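Local coordinates for A rubisco-like protein (Burkholderia fungorum, PDB 3NWR) that is of unestablished function but belongs to the rubisco-like proteins, relatives of the carboxylase large chain that probably act on substrates other than ribulose bisphosphate, at residues Leu174-Thr179 against Ala204-Ala209; Glu16-Ile21 against Ser131-Ala136. One frame throughout, in Å; residues are numbered along the deposited sequence.

Contact 1 (Leu174-Thr179 against Ala204-Ala209); sequences LSAAET and AHAPLA
Ser175 and Ala176 meet His205 and Ala206 where two helices of the TIM-barrel domain begin: Ser175 is the N-cap of helix 176-189, and the turn 204-207 runs into helix 208-226. No direct hydrogen bond joins the two segments. Backbone polar contacts come first: the CA-H of Ser175 points almost straight at His205 O (CA to O 3.3 Å, 168° at the hydrogen), and one water accepts from Ala176 N and donates to the same His205 O, 2.9 Å from each. That oxygen therefore takes both a C-H and a water, and the water satisfies an amide of the first helical turn.

Carbon contacts are few and turn on Ala206. Ala206 CB lies 3.3 Å from Leu174 O, a carbon-to-carbonyl contact; the apolar contact proper is Ala206 CB to Ala176 CB, 4.4 Å. Beyond the pair, Ala176 and Thr179 also pack on helix 208-226, at Glu210 and Arg211. His205 NE2 makes a weak hydrogen bond to Arg56 O of the second subunit.

Hydrogen bonds within 174-179 fix its shape. Ser175 and Glu178 form a capping box: with OG between the backbone N and the carbonyl carbon (chi1 70°), Ser175 accepts from Glu178 N, while Glu178 OE1 accepts from Ser175 N. Ser175 O is gripped from opposite faces of its carbonyl plane by Thr179 N and, at 2.8 Å, Thr179 OG1.

Contact 2 (Glu16-Ile21 against Ser131-Ala136); sequences EADYLI and SLRLPA
An antiparallel strand pair at the edge of a four-stranded sheet joins Glu16, Ala17 and Asp18 to Arg133, Leu132 and Ser131. Glu16 and Arg133 form a hydrogen-bonded pair, N to O in both directions, Arg133 N to Glu16 O being 2.9 Å. Asp18 and Ser131 are the next such pair, but there only Asp18 N to Ser131 O is firm; the return bond from Ser131 N to Asp18 O is weak at 3.5 Å.

This is the sheet of the rubisco-like N-terminal domain, with 14-23 lying between 89-99 and 126-133. Ala17 and Leu132 form the non-hydrogen-bonded pair, their side chains on one face with Ala17 CB 3.6 Å from Leu132 CD2; Leu132 also packs on helix 301-309, at Ala303, Thr306 and Leu307.

The other face carries a salt-bridge network. The Arg133 chain bends at chi3 (-65°), which sets NE beside Glu16 OE1, and the guanidinium edge meets both acids. Arg133 grips Glu16 side-on, NE and NH2 both bonding OE1, with the two flat groups 81° apart. Arg133 NH2 lies 3.0 Å from Glu16 OE1, on the anti lone pair of that oxygen. Arg133 holds Asp18 end-on, its NH2 2.9 Å from Asp18 OD1. Arg133 NH1 meets Asp18 OD2 at 3.1 Å, from above the carboxylate plane. From strand 89-99, Thr95 OG1 bonds Asp18 OD1 and Arg93 salt-bridges Asp18 OD2.

Overall arrangement
Contact 1 and contact 2 lie in different domains and on opposite sides of the chain's centre, with centres 43 Å apart and nearest atoms about 31 Å apart; they do not touch. Along the chain they come in series: contact 2, in the sheet of the N-terminal domain, closes before contact 1, at the helix starts of the barrel, opens. Contact 1 also borders the second subunit, whereas no other chain of the assembly touches contact 2. Between the two segments of contact 1 the chain passes Lys195, carboxylated on NZ; in rubisco itself a carboxylated lysine binds the metal.

Contact 1 (Leu174-Thr179 against Ala204-Ala209)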
ATOM      1  N   LEU A 174       9.746   4.064  25.853  1.00 18.90           N
ATOM      2  CA  LEU A 174      10.910   4.643  26.519  1.00 18.62           C
ATOM      3  C   LEU A 174      11.000   6.135  26.256  1.00 17.48           C
ATOM      4  O   LEU A 174      10.600   6.624  25.198  1.00 19.51           O
ATOM      5  CB  LEU A 174      12.207   3.988  26.043  1.00 16.89           C
ATOM      6  CG  LEU A 174      12.420   2.496  26.299  1.00 17.07           C
ATOM      7  CD1 LEU A 174      13.753   2.064  25.714  1.00 20.39           C
ATOM      8  CD2 LEU A 174      12.358   2.174  27.788  1.00 20.99           C
ATOM      9  N   SER A 175      11.545   6.867  27.220  1.00 19.12           N
ATOM     10  CA  SER A 175      11.850   8.273  26.995  1.00 20.78           C
ATOM     11  C   SER A 175      13.079   8.394  26.096  1.00 17.35           C
ATOM     12  O   SER A 175      13.767   7.402  25.832  1.00 17.18           O
ATOM     13  CB  SER A 175      12.137   8.960  28.328  1.00 19.12           C
ATOM     14  OG  SER A 175      13.368   8.501  28.854  1.00 20.28           O
ATOM     15  N   ALA A 176      13.377   9.610  25.646  1.00 17.68           N
ATOM     16  CA  ALA A 176      14.569   9.822  24.839  1.00 18.20           C
ATOM     17  C   ALA A 176      15.815   9.427  25.622  1.00 20.70           C
ATOM     18  O   ALA A 176      16.697   8.762  25.094  1.00 19.00           O
ATOM     19  CB  ALA A 176      14.662  11.269  24.359  1.00 20.79           C
ATOM     20  N   ALA A 177      15.878   9.830  26.890  1.00 20.54           N
ATOM     21  CA  ALA A 177      17.019   9.497  27.737  1.00 21.98           C
ATOM     22  C   ALA A 177      17.144   7.995  27.943  1.00 18.62           C
ATOM     23  O   ALA A 177      18.245   7.446  27.891  1.00 22.28           O
ATOM     24  CB  ALA A 177      16.912  10.217  29.091  1.00 21.72           C
ATOM     25  N   GLU A 178      16.020   7.331  28.186  1.00 19.10           N
ATOM     26  CA  GLU A 178      16.037   5.887  28.392  1.00 20.66           C
ATOM     27  C   GLU A 178      16.489   5.165  27.123  1.00 19.26           C
ATOM     28  O   GLU A 178      17.226   4.182  27.181  1.00 18.29           O
ATOM     29  CB  GLU A 178      14.666   5.386  28.845  1.00 20.94           C
ATOM     30  CG  GLU A 178      14.305   5.774  30.279  1.00 23.82           C
ATOM     31  CD  GLU A 178      12.860   5.469  30.626  1.00 30.96           C
ATOM     32  OE1 GLU A 178      12.010   5.465  29.713  1.00 23.38           O
ATOM     33  OE2 GLU A 178      12.568   5.244  31.820  1.00 34.34           O
ATOM     34  N   THR A 179      16.056   5.673  25.972  1.00 17.82           N
ATOM     35  CA  THR A 179      16.441   5.067  24.700  1.00 19.12           C
ATOM     36  C   THR A 179      17.944   5.197  24.490  1.00 18.44           C
ATOM     37  O   THR A 179      18.624   4.239  24.110  1.00 18.21           O
ATOM     38  CB  THR A 179      15.710   5.736  23.533  1.00 15.37           C
ATOM     39  OG1 THR A 179      14.297   5.642  23.743  1.00 17.52           O
ATOM     40  CG2 THR A 179      16.062   5.050  22.201  1.00 15.84           C
ATOM     41  N   ALA A 204       4.995  10.743  21.564  1.00 20.00           N
ATOM     42  CA  ALA A 204       5.106  11.746  22.618  1.00 20.04           C
ATOM     43  C   ALA A 204       6.148  11.333  23.669  1.00 22.65           C
ATOM     44  O   ALA A 204       6.806  12.183  24.273  1.00 20.35           O
ATOM     45  CB  ALA A 204       3.739  11.997  23.265  1.00 18.93           C
ATOM     46  N   HIS A 205       6.315  10.024  23.864  1.00 19.90           N
ATOM     47  CA  HIS A 205       7.254   9.504  24.862  1.00 18.82           C
ATOM     48  C   HIS A 205       8.705   9.882  24.576  1.00 19.52           C
ATOM     49  O   HIS A 205       9.509  10.089  25.490  1.00 20.46           O
ATOM     50  CB  HIS A 205       7.145   7.983  24.942  1.00 22.09           C
ATOM     51  CG  HIS A 205       5.751   7.493  25.171  1.00 21.01           C
ATOM     52  ND1 HIS A 205       5.117   6.611  24.321  1.00 21.77           N
ATOM     53  CD2 HIS A 205       4.865   7.769  26.157  1.00 20.74           C
ATOM     54  CE1 HIS A 205       3.905   6.358  24.780  1.00 18.59           C
ATOM     55  NE2 HIS A 205       3.724   7.056  25.888  1.00 26.57           N
ATOM     56  N   ALA A 206       9.039   9.943  23.295  1.00 19.98           N
ATOM     57  CA  ALA A 206      10.408  10.182  22.870  1.00 18.81           C
ATOM     58  C   ALA A 206      10.374  10.747  21.462  1.00 18.71           C
ATOM     59  O   ALA A 206      10.678  10.045  20.499  1.00 18.24           O
ATOM     60  CB  ALA A 206      11.214   8.889  22.908  1.00 15.64           C
ATOM     61  N   PRO A 207       9.992  12.024  21.336  1.00 17.16           N
ATOM     62  CA  PRO A 207       9.856  12.649  20.022  1.00 17.21           C
ATOM     63  C   PRO A 207      11.134  12.497  19.219  1.00 18.37           C
ATOM     64  O   PRO A 207      12.238  12.505  19.766  1.00 18.52           O
ATOM     65  CB  PRO A 207       9.597  14.123  20.356  1.00 19.56           C
ATOM     66  CG  PRO A 207       8.968  14.078  21.713  1.00 22.52           C
ATOM     67  CD  PRO A 207       9.673  12.961  22.429  1.00 20.83           C
ATOM     68  N   LEU A 208      10.959  12.353  17.916  1.00 18.65           N
ATOM     69  CA  LEU A 208      12.054  12.108  17.001  1.00 20.20           C
ATOM     70  C   LEU A 208      13.242  13.022  17.273  1.00 20.35           C
ATOM     71  O   LEU A 208      14.377  12.554  17.407  1.00 23.52           O
ATOM     72  CB  LEU A 208      11.551  12.270  15.572  1.00 20.91           C
ATOM     73  CG  LEU A 208      12.438  11.866  14.396  1.00 24.99           C
ATOM     74  CD1 LEU A 208      13.531  12.900  14.153  1.00 21.32           C
ATOM     75  CD2 LEU A 208      13.005  10.472  14.603  1.00 21.88           C
ATOM     76  N   ALA A 209      12.988  14.324  17.374  1.00 20.12           N
ATOM     77  CA  ALA A 209      14.070  15.283  17.561  1.00 24.09           C
ATOM     78  C   ALA A 209      14.895  14.985  18.817  1.00 22.26           C
ATOM     79  O   ALA A 209      16.119  14.856  18.742  1.00 24.11           O
ATOM     80  CB  ALA A 209      13.533  16.703  17.587  1.00 26.47           C
TER
HETATM   81  O   HOH W   1      11.720  11.997  25.902  1.00 23.75           O

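Contact 2 (Glu16-Ile21 against Ser131-Ala136)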
ATOM      1  N   GLU A  16       7.925  -6.424 -18.826  1.00 17.23           N
ATOM      2  CA  GLU A  16       7.075  -7.592 -18.697  1.00 14.70           C
ATOM      3  C   GLU A  16       6.661  -7.838 -17.250  1.00 14.39           C
ATOM      4  O   GLU A  16       7.414  -7.567 -16.314  1.00 15.86           O
ATOM      5  CB  GLU A  16       7.757  -8.824 -19.277  1.00 18.48           C
ATOM      6  CG  GLU A  16       7.954  -8.700 -20.776  1.00 21.97           C
ATOM      7  CD  GLU A  16       8.674  -9.880 -21.380  1.00 25.53           C
ATOM      8  OE1 GLU A  16       8.961 -10.860 -20.652  1.00 26.92           O
ATOM      9  OE2 GLU A  16       8.950  -9.821 -22.596  1.00 31.41           O
ATOM     10  N   ALA A  17       5.450  -8.358 -17.090  1.00 14.69           N
ATOM     11  CA  ALA A  17       4.918  -8.670 -15.775  1.00 14.79           C
ATOM     12  C   ALA A  17       4.288 -10.054 -15.817  1.00 14.92           C
ATOM     13  O   ALA A  17       3.492 -10.342 -16.709  1.00 16.20           O
ATOM     14  CB  ALA A  17       3.886  -7.624 -15.372  1.00 14.37           C
ATOM     15  N   ASP A  18       4.645 -10.902 -14.857  1.00 15.18           N
ATOM     16  CA  ASP A  18       4.092 -12.255 -14.772  1.00 14.36           C
ATOM     17  C   ASP A  18       3.037 -12.302 -13.676  1.00 15.81           C
ATOM     18  O   ASP A  18       3.238 -11.728 -12.600  1.00 14.75           O
ATOM     19  CB  ASP A  18       5.185 -13.275 -14.424  1.00 15.38           C
ATOM     20  CG  ASP A  18       6.191 -13.482 -15.545  1.00 19.93           C
ATOM     21  OD1 ASP A  18       5.978 -12.976 -16.662  1.00 17.71           O
ATOM     22  OD2 ASP A  18       7.198 -14.172 -15.294  1.00 27.93           O
ATOM     23  N   TYR A  19       1.929 -12.994 -13.939  1.00 14.87           N
ATOM     24  CA  TYR A  19       0.848 -13.156 -12.968  1.00 13.71           C
ATOM     25  C   TYR A  19       0.433 -14.602 -12.825  1.00 16.36           C
ATOM     26  O   TYR A  19       0.629 -15.410 -13.733  1.00 17.42           O
ATOM     27  CB  TYR A  19      -0.399 -12.375 -13.394  1.00 14.14           C
ATOM     28  CG  TYR A  19      -0.164 -10.911 -13.612  1.00 13.86           C
ATOM     29  CD1 TYR A  19      -0.472  -9.986 -12.624  1.00 13.25           C
ATOM     30  CD2 TYR A  19       0.357 -10.450 -14.811  1.00 12.65           C
ATOM     31  CE1 TYR A  19      -0.257  -8.632 -12.832  1.00 13.10           C
ATOM     32  CE2 TYR A  19       0.575  -9.102 -15.024  1.00 14.37           C
ATOM     33  CZ  TYR A  19       0.277  -8.204 -14.027  1.00 15.07           C
ATOM     34  OH  TYR A  19       0.503  -6.865 -14.235  1.00 15.88           O
ATOM     35  N   LEU A  20      -0.144 -14.915 -11.670  1.00 13.21           N
ATOM     36  CA  LEU A  20      -0.933 -16.126 -11.501  1.00 13.97           C
ATOM     37  C   LEU A  20      -2.380 -15.679 -11.432  1.00 17.98           C
ATOM     38  O   LEU A  20      -2.740 -14.873 -10.570  1.00 17.04           O
ATOM     39  CB  LEU A  20      -0.542 -16.846 -10.204  1.00 18.09           C
ATOM     40  CG  LEU A  20      -1.525 -17.910  -9.705  1.00 24.21           C
ATOM     41  CD1 LEU A  20      -1.515 -19.118 -10.625  1.00 21.49           C
ATOM     42  CD2 LEU A  20      -1.183 -18.321  -8.275  1.00 28.83           C
ATOM     43  N   ILE A  21      -3.223 -16.172 -12.339  1.00 15.37           N
ATOM     44  CA  ILE A  21      -4.627 -15.805 -12.296  1.00 14.83           C
ATOM     45  C   ILE A  21      -5.505 -17.028 -12.088  1.00 16.39           C
ATOM     46  O   ILE A  21      -5.089 -18.159 -12.345  1.00 15.89           O
ATOM     47  CB  ILE A  21      -5.083 -15.045 -13.557  1.00 16.50           C
ATOM     48  CG1 ILE A  21      -5.009 -15.948 -14.795  1.00 18.15           C
ATOM     49  CG2 ILE A  21      -4.250 -13.786 -13.733  1.00 19.55           C
ATOM     50  CD1 ILE A  21      -5.734 -15.360 -16.007  1.00 21.48           C
ATOM     51  N   SER A 131       6.158 -11.305 -10.753  1.00 14.62           N
ATOM     52  CA  SER A 131       7.480 -10.801 -11.076  1.00 14.63           C
ATOM     53  C   SER A 131       7.426  -9.739 -12.163  1.00 12.99           C
ATOM     54  O   SER A 131       6.434  -9.625 -12.890  1.00 14.62           O
ATOM     55  CB  SER A 131       8.398 -11.954 -11.501  1.00 19.49           C
ATOM     56  OG  SER A 131       7.856 -12.612 -12.625  1.00 24.47           O
ATOM     57  N   LEU A 132       8.499  -8.955 -12.252  1.00 13.44           N
ATOM     58  CA  LEU A 132       8.630  -7.893 -13.246  1.00 13.24           C
ATOM     59  C   LEU A 132       9.989  -7.998 -13.911  1.00 13.45           C
ATOM     60  O   LEU A 132      10.971  -8.392 -13.276  1.00 15.21           O
ATOM     61  CB  LEU A 132       8.528  -6.518 -12.589  1.00 13.91           C
ATOM     62  CG  LEU A 132       7.164  -6.170 -11.994  1.00 13.01           C
ATOM     63  CD1 LEU A 132       7.279  -4.933 -11.101  1.00 15.64           C
ATOM     64  CD2 LEU A 132       6.158  -5.942 -13.100  1.00 15.56           C
ATOM     65  N   ARG A 133      10.046  -7.630 -15.186  1.00 14.99           N
ATOM     66  CA  ARG A 133      11.321  -7.522 -15.881  1.00 16.20           C
ATOM     67  C   ARG A 133      11.387  -6.187 -16.607  1.00 14.81           C
ATOM     68  O   ARG A 133      10.577  -5.905 -17.487  1.00 16.38           O
ATOM     69  CB  ARG A 133      11.494  -8.671 -16.872  1.00 17.95           C
ATOM     70  CG  ARG A 133      11.763 -10.005 -16.206  1.00 20.42           C
ATOM     71  CD  ARG A 133      11.852 -11.129 -17.227  1.00 23.86           C
ATOM     72  NE  ARG A 133      10.573 -11.338 -17.896  1.00 22.27           N
ATOM     73  CZ  ARG A 133       9.547 -11.983 -17.345  1.00 23.46           C
ATOM     74  NH1 ARG A 133       9.653 -12.477 -16.118  1.00 25.32           N
ATOM     75  NH2 ARG A 133       8.412 -12.128 -18.016  1.00 20.79           N
ATOM     76  N   LEU A 134      12.356  -5.368 -16.218  1.00 15.26           N
ATOM     77  CA  LEU A 134      12.531  -4.042 -16.794  1.00 15.75           C
ATOM     78  C   LEU A 134      13.855  -3.957 -17.545  1.00 16.37           C
ATOM     79  O   LEU A 134      14.856  -4.514 -17.100  1.00 18.87           O
ATOM     80  CB  LEU A 134      12.520  -2.985 -15.679  1.00 18.26           C
ATOM     81  CG  LEU A 134      11.156  -2.479 -15.171  1.00 22.67           C
ATOM     82  CD1 LEU A 134      10.280  -3.603 -14.657  1.00 21.93           C
ATOM     83  CD2 LEU A 134      11.342  -1.430 -14.078  1.00 23.46           C
ATOM     84  N   PRO A 135      13.870  -3.244 -18.682  1.00 16.08           N
ATOM     85  CA  PRO A 135      15.145  -2.998 -19.369  1.00 17.82           C
ATOM     86  C   PRO A 135      16.032  -2.110 -18.524  1.00 18.76           C
ATOM     87  O   PRO A 135      15.533  -1.255 -17.790  1.00 18.87           O
ATOM     88  CB  PRO A 135      14.731  -2.234 -20.638  1.00 21.79           C
ATOM     89  CG  PRO A 135      13.257  -2.438 -20.783  1.00 21.05           C
ATOM     90  CD  PRO A 135      12.725  -2.654 -19.391  1.00 17.59           C
ATOM     91  N   ALA A 136      17.343  -2.306 -18.626  1.00 18.17           N
ATOM     92  CA  ALA A 136      18.296  -1.485 -17.892  1.00 17.41           C
ATOM     93  C   ALA A 136      18.124   0.008 -18.167  1.00 16.98           C
ATOM     94  O   ALA A 136      18.226   0.830 -17.257  1.00 18.04           O
ATOM     95  CB  ALA A 136      19.726  -1.922 -18.222  1.00 19.63           C
TER